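Local structure of adenylate cyclase (Hippeastrum hybrid cultivar, 6YP4) at residues A[98-103]-A[123-129]. The protein hydrolyses inorganic triphosphate as a member of the CYTH family, a triphosphatase activity that dominates although the protein was first described as a putative adenylyl cyclase. Coordinates in Å, arbitrary orientation, origin at the centre of the assembly. Numbering follows the deposited sequence.
Sequences PSKMGS and DGGEFVC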
loop_
_atom_site.group_PDB
_atom_site.type_symbol
_atom_site.label_atom_id
_atom_site.label_comp_id
_atom_site.label_asym_id
_atom_site.label_seq_id
_atom_site.Cartn_x
_atom_site.Cartn_y
_atom_site.Cartn_z
ATOM N N PRO A 98 -24.229 11.216 11.620
ATOM C CA PRO A 98 -24.183 11.109 10.154
ATOM C C PRO A 98 -25.101 12.090 9.443
ATOM O O PRO A 98 -24.919 12.304 8.238
ATOM C CB PRO A 98 -24.582 9.648 9.883
ATOM C CG PRO A 98 -25.116 9.125 11.161
ATOM C CD PRO A 98 -24.527 9.926 12.266
ATOM N N SER A 99 -26.051 12.714 10.144
ATOM C CA SER A 99 -26.862 13.766 9.537
ATOM C C SER A 99 -26.083 15.058 9.315
ATOM O O SER A 99 -26.628 15.996 8.725
ATOM C CB SER A 99 -28.093 14.061 10.397
ATOM O OG SER A 99 -27.725 14.443 11.709
ATOM N N LYS A 100 -24.842 15.137 9.793
ATOM C CA LYS A 100 -23.962 16.270 9.542
ATOM C C LYS A 100 -22.915 15.949 8.487
ATOM O O LYS A 100 -21.975 16.733 8.302
ATOM C CB LYS A 100 -23.272 16.716 10.838
ATOM C CG LYS A 100 -24.200 17.271 11.919
ATOM C CD LYS A 100 -24.884 18.542 11.441
ATOM C CE LYS A 100 -25.000 19.593 12.546
ATOM N NZ LYS A 100 -24.331 20.898 12.193
ATOM N N MET A 101 -23.071 14.818 7.786
ATOM C CA MET A 101 -22.017 14.302 6.918
ATOM C C MET A 101 -21.638 15.300 5.831
ATOM O O MET A 101 -20.456 15.450 5.500
ATOM C CB MET A 101 -22.466 12.980 6.292
ATOM C CG MET A 101 -21.505 12.431 5.261
ATOM S SD MET A 101 -22.007 10.841 4.598
ATOM C CE MET A 101 -22.310 9.938 6.111
ATOM N N GLY A 102 -22.628 15.988 5.263
ATOM C CA GLY A 102 -22.349 16.897 4.167
ATOM C C GLY A 102 -21.527 18.097 4.588
ATOM O O GLY A 102 -20.685 18.583 3.826
ATOM N N SER A 103 -21.763 18.605 5.792
ATOM C CA SER A 103 -20.925 19.696 6.264
ATOM C C SER A 103 -19.570 19.170 6.732
ATOM O O SER A 103 -18.538 19.798 6.488
ATOM C CB SER A 103 -21.648 20.471 7.371
ATOM O OG SER A 103 -21.899 19.659 8.500
ATOM N N ASP A 123 -26.360 18.748 2.095
ATOM C CA ASP A 123 -26.024 18.846 3.513
ATOM C C ASP A 123 -25.979 17.495 4.225
ATOM O O ASP A 123 -25.456 17.418 5.343
ATOM C CB ASP A 123 -27.014 19.777 4.222
ATOM C CG ASP A 123 -28.388 19.155 4.392
ATOM O OD1 ASP A 123 -28.732 18.222 3.639
ATOM O OD2 ASP A 123 -29.127 19.608 5.287
ATOM N N GLY A 124 -26.522 16.437 3.621
ATOM C CA GLY A 124 -26.412 15.105 4.187
ATOM C C GLY A 124 -27.307 14.802 5.370
ATOM O O GLY A 124 -27.077 13.793 6.049
ATOM N N GLY A 125 -28.324 15.628 5.640
ATOM C CA GLY A 125 -29.234 15.364 6.748
ATOM C C GLY A 125 -29.993 14.055 6.629
ATOM O O GLY A 125 -30.613 13.615 7.604
ATOM N N GLU A 126 -29.936 13.421 5.464
ATOM C CA GLU A 126 -30.621 12.173 5.167
ATOM C C GLU A 126 -29.806 10.939 5.531
ATOM O O GLU A 126 -30.367 9.837 5.613
ATOM C CB GLU A 126 -30.935 12.154 3.673
ATOM C CG GLU A 126 -29.840 12.917 2.925
ATOM C CD GLU A 126 -30.094 13.088 1.452
ATOM O OE1 GLU A 126 -31.205 12.745 0.980
ATOM O OE2 GLU A 126 -29.169 13.586 0.777
ATOM N N PHE A 127 -28.502 11.082 5.751
ATOM C CA PHE A 127 -27.660 9.904 5.865
ATOM C C PHE A 127 -27.741 9.270 7.244
ATOM O O PHE A 127 -27.924 9.945 8.264
ATOM C CB PHE A 127 -26.215 10.237 5.518
ATOM C CG PHE A 127 -25.971 10.240 4.058
ATOM C CD1 PHE A 127 -25.388 9.149 3.438
ATOM C CD2 PHE A 127 -26.389 11.311 3.286
ATOM C CE1 PHE A 127 -25.188 9.144 2.076
ATOM C CE2 PHE A 127 -26.196 11.313 1.927
ATOM C CZ PHE A 127 -25.596 10.231 1.317
ATOM N N VAL A 128 -27.602 7.940 7.247
ATOM C CA VAL A 128 -27.635 7.104 8.439
ATOM C C VAL A 128 -26.513 6.076 8.324
ATOM O O VAL A 128 -26.031 5.771 7.229
ATOM C CB VAL A 128 -29.010 6.399 8.604
ATOM C CG1 VAL A 128 -30.164 7.439 8.646
ATOM C CG2 VAL A 128 -29.230 5.417 7.469
ATOM N N CYS A 129 -26.096 5.538 9.473
ATOM C CA CYS A 129 -25.087 4.482 9.510
ATOM C C CYS A 129 -25.762 3.124 9.378
ATOM O O CYS A 129 -26.744 2.844 10.071
ATOM C CB CYS A 129 -24.270 4.537 10.807
ATOM S SG CYS A 129 -22.860 3.383 10.897
#
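Main-chain atoms make up much of the interface between residues 98-103 and the loop 123-126 with the start of strand 127-141. Its one hydrogen bond across the segments is weak: Gly102 N donates to Asp123 O over 3.2 Å, with a bent N-H...O angle of 128°. Two CA-H...O contacts run in opposite directions beside it, from Gly125 CA to Ser99 O (3.3 Å) and from Ser99 CA to Gly124 O (3.5 Å). Such closeness depends on Gly102 and Gly124. A CB on Gly102 would collide with Asp123 C, and one on Gly124 with Gly102 N; the positive phi of Gly124 (76°) by itself also favours glycine.

Gly124 to Phe127 form a type I beta turn, closed by a hydrogen bond from Phe127 N to Gly124 O (3.1 Å), which leads into the strand. Within 98-103, Lys100 occupies the N-cap position of the short helix 101-104, and Ser103 OG donates a hydrogen bond to Lys100 O at 2.9 Å. In the CYTH fold, the contact joins the helical connection after strand 76-86 to the entry of strand 127-141, which pairs antiparallel with strand 26-39 in the curled sheet, well away from the nucleotide pocket.

Apolar contact centres on Phe127. The sulfur of Met101 lies over one face of its ring, SD being 4.3 Å from the centroid and 25° off the normal, a Met-aromatic contact; Trp111 of helix 109-118 meets the same ring edge-to-face. Farther along, Pro98 CG rests against the strand backbone, 4.2 Å from Val128 CA and 4.1 Å from Cys129 N.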